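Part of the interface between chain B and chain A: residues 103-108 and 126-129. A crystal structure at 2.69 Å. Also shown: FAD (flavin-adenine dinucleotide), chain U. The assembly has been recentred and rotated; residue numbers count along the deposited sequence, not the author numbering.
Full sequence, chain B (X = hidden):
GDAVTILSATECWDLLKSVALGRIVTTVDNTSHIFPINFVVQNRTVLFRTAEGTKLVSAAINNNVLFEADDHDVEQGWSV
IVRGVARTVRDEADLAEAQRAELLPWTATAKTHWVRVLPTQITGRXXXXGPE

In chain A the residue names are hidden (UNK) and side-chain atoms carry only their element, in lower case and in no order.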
# COMPACT_ATOMS: atom_id res chain seq x y z
N LEU B 103 0.15 -11.52 15.78
CA LEU B 103 0.85 -10.37 15.24
C LEU B 103 2.34 -10.45 15.55
O LEU B 103 2.75 -10.95 16.60
CB LEU B 103 0.29 -9.06 15.78
CG LEU B 103 -0.88 -8.49 14.97
CD1 LEU B 103 -1.77 -7.56 15.79
CD2 LEU B 103 -0.40 -7.83 13.69
N LEU B 104 3.14 -9.93 14.63
CA LEU B 104 4.58 -9.85 14.85
C LEU B 104 4.86 -9.02 16.10
O LEU B 104 4.25 -7.95 16.27
CB LEU B 104 5.27 -9.22 13.64
CG LEU B 104 5.39 -10.03 12.35
CD1 LEU B 104 5.95 -9.16 11.23
CD2 LEU B 104 6.24 -11.27 12.54
N PRO B 105 5.74 -9.47 16.98
CA PRO B 105 6.10 -8.64 18.14
C PRO B 105 7.08 -7.56 17.73
O PRO B 105 7.89 -7.74 16.82
CB PRO B 105 6.75 -9.65 19.09
CG PRO B 105 7.41 -10.63 18.16
CD PRO B 105 6.55 -10.70 16.91
N TRP B 106 7.02 -6.42 18.41
CA TRP B 106 8.10 -5.46 18.23
C TRP B 106 8.46 -4.76 19.53
O TRP B 106 7.59 -4.42 20.34
CB TRP B 106 7.81 -4.41 17.13
CG TRP B 106 6.38 -4.00 16.86
CD1 TRP B 106 5.46 -4.68 16.12
CD2 TRP B 106 5.76 -2.75 17.22
NE1 TRP B 106 4.29 -3.96 16.04
CE2 TRP B 106 4.45 -2.78 16.70
CE3 TRP B 106 6.18 -1.64 17.95
CZ2 TRP B 106 3.55 -1.72 16.90
CZ3 TRP B 106 5.29 -0.59 18.14
CH2 TRP B 106 3.99 -0.65 17.62
N THR B 107 9.77 -4.54 19.69
CA THR B 107 10.49 -3.73 20.67
C THR B 107 10.06 -3.79 22.13
O THR B 107 9.04 -4.40 22.49
CB THR B 107 10.52 -2.25 20.23
OG1 THR B 107 10.91 -1.43 21.34
CG2 THR B 107 9.19 -1.75 19.65
N ALA B 108 10.86 -3.15 22.98
CA ALA B 108 10.72 -3.19 24.43
C ALA B 108 9.57 -2.34 24.94
O ALA B 108 9.23 -2.45 26.13
CB ALA B 108 12.02 -2.74 25.10
N UNK A 126 12.71 2.01 7.66
CA UNK A 126 12.88 0.63 8.10
C UNK A 126 12.21 0.45 9.45
O UNK A 126 12.32 1.31 10.33
c UNK A 126 14.36 0.24 8.18
c UNK A 126 18.75 0.60 10.24
n UNK A 126 19.16 -0.49 9.59
n UNK A 126 17.46 0.93 10.24
c UNK A 126 16.43 0.15 9.57
c UNK A 126 15.19 0.97 9.22
n UNK A 126 19.63 1.35 10.88
N UNK A 127 11.48 -0.65 9.60
CA UNK A 127 10.71 -0.93 10.80
C UNK A 127 11.23 -2.20 11.46
O UNK A 127 11.48 -3.21 10.79
c UNK A 127 8.02 0.30 12.20
c UNK A 127 8.33 -0.94 11.67
c UNK A 127 9.23 -1.07 10.48
c UNK A 127 7.78 -2.07 12.26
c UNK A 127 7.18 0.42 13.30
c UNK A 127 6.65 -0.72 13.88
c UNK A 127 6.95 -1.96 13.36
N UNK A 128 11.36 -2.15 12.78
CA UNK A 128 11.99 -3.21 13.56
C UNK A 128 10.93 -4.01 14.30
O UNK A 128 10.10 -3.44 15.01
c UNK A 128 13.01 -2.63 14.55
n UNK A 128 16.77 -6.57 16.52
c UNK A 128 13.75 -3.67 15.35
n UNK A 128 16.05 -4.47 15.95
c UNK A 128 16.00 -5.79 15.78
n UNK A 128 15.20 -6.34 14.87
c UNK A 128 15.26 -3.48 15.21
N UNK A 129 10.97 -5.33 14.13
CA UNK A 129 10.06 -6.22 14.85
C UNK A 129 10.77 -6.89 16.02
O UNK A 129 10.97 -8.10 16.04
c UNK A 129 9.02 -6.94 11.47
c UNK A 129 8.25 -6.44 10.43
c UNK A 129 8.65 -6.74 12.79
c UNK A 129 6.72 -5.53 12.03
c UNK A 129 9.49 -7.29 13.91
c UNK A 129 7.10 -5.73 10.71
c UNK A 129 7.49 -6.03 13.06
PA FAD U . 6.40 11.27 10.23
O1A FAD U . 7.64 11.74 10.91
O2A FAD U . 5.12 12.02 10.60
O5B FAD U . 6.56 11.25 8.66
C5B FAD U . 7.13 12.37 7.95
C4B FAD U . 7.30 11.96 6.51
O4B FAD U . 8.09 10.75 6.45
C3B FAD U . 6.01 11.61 5.78
O3B FAD U . 5.39 12.77 5.24
C2B FAD U . 6.50 10.66 4.67
O2B FAD U . 6.91 11.34 3.49
C1B FAD U . 7.69 9.96 5.35
N9A FAD U . 7.36 8.63 5.83
C8A FAD U . 6.71 8.30 6.99
N7A FAD U . 6.53 7.01 7.17
C5A FAD U . 7.11 6.45 6.03
C6A FAD U . 7.24 5.12 5.61
N6A FAD U . 6.81 4.06 6.30
N1A FAD U . 7.87 4.90 4.43
C2A FAD U . 8.31 5.95 3.73
N3A FAD U . 8.23 7.25 4.03
C4A FAD U . 7.61 7.43 5.21
N1 FAD U . 3.63 1.65 12.58
C2 FAD U . 2.69 1.23 13.47
O2 FAD U . 2.19 2.01 14.29
N3 FAD U . 2.28 -0.09 13.46
C4 FAD U . 2.74 -1.08 12.61
O4 FAD U . 2.29 -2.22 12.70
C4X FAD U . 3.74 -0.62 11.67
N5 FAD U . 4.23 -1.49 10.83
C5X FAD U . 5.19 -1.05 9.92
C6 FAD U . 5.73 -1.96 9.02
C7 FAD U . 6.69 -1.57 8.09
C7M FAD U . 7.25 -2.58 7.13
C8 FAD U . 7.13 -0.23 8.07
C8M FAD U . 8.17 0.22 7.09
C9 FAD U . 6.60 0.68 8.98
C9A FAD U . 5.63 0.28 9.90
N10 FAD U . 5.07 1.18 10.83
C10 FAD U . 4.12 0.77 11.73
C1' FAD U . 5.49 2.59 10.85
C2' FAD U . 4.44 3.53 10.27
O2' FAD U . 4.58 3.62 8.85
C3' FAD U . 4.61 4.92 10.90
O3' FAD U . 3.41 5.31 11.56
C4' FAD U . 4.99 5.98 9.87
O4' FAD U . 6.37 5.79 9.55
C5' FAD U . 4.71 7.39 10.35
O5' FAD U . 5.42 7.63 11.58
P FAD U . 5.96 9.06 11.96
O1P FAD U . 7.33 8.93 12.63
O2P FAD U . 4.96 9.82 12.74
O3P FAD U . 6.17 9.73 10.54

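Position 126 of chain A carries seven side-chain atoms, four carbons and three nitrogens: three carbons in a row, a nitrogen, then a carbon bearing two more nitrogens. It lies in a strand, and its side chain is out of reach of the chain B stretch. This is a guanidinium group on a long stem, and the residue is R126(A). The exposed position suits a charged group, whose NE and NH2 are hydrogen-bonded elsewhere in the structure.

Position 127 has seven side-chain carbons and no heteroatom, one carbon followed by a ring of six. Its CA-to-CB bond points sideways, but the end of the ring comes nearer to chain B, where a ring carbon lies 4.0 Å from CD2 of W106(B). That pattern defines phenylalanine, F127(A), and the carbon is CZ. The edge of the phenyl ring is directed toward the face of the indole, with the planes at 74° and the phenyl centroid 5.2 Å from that of the five-membered ring. One face of the same phenyl ring is covered by the flavin, and CB of F127(A) approaches C8 of FAD to 3.3 Å. A flat, apolar ring suits this place because it can offer its edge to one aromatic system and a face to another.

Position 128 again shows four carbons and three nitrogens ending in a carbon with two terminal nitrogens. Its side chain makes no close contact with the chain B stretch. The backbone makes the contact instead: O of position 128 lies 3.3 Å from CB of W106(B). The residue is R128(A), in an exposed setting compatible with its charge.

Position 129 has seven carbons, one leading to a six-membered ring. CD1 of L104(B) sits 3.5 Å from the ring centroid and only 7° off the ring normal, a CH-pi contact over the face. CD1 of W106(B) meets the ring near its plane. The residue is F129(A), whose CD1 is 3.9 Å from CD1 of W106(B). An aromatic side chain thus gives the leucine methyl a flat surface and the tryptophan an apolar edge.

The contact works by packing, since no hydrogen bond crosses between the stretches. W106(B) meets both phenylalanines, while L104(B) packs on the face of F129(A). The backbones come close as well, with CA of W106(B) 4.0 Å from CA of F129(A). O of P105(B) and O of F129(A) are 3.2 Å apart, but both are acceptors. Aromatic and aliphatic surfaces therefore join the two copies beside the flavin.

Chain A, residues 126-129: RFRF
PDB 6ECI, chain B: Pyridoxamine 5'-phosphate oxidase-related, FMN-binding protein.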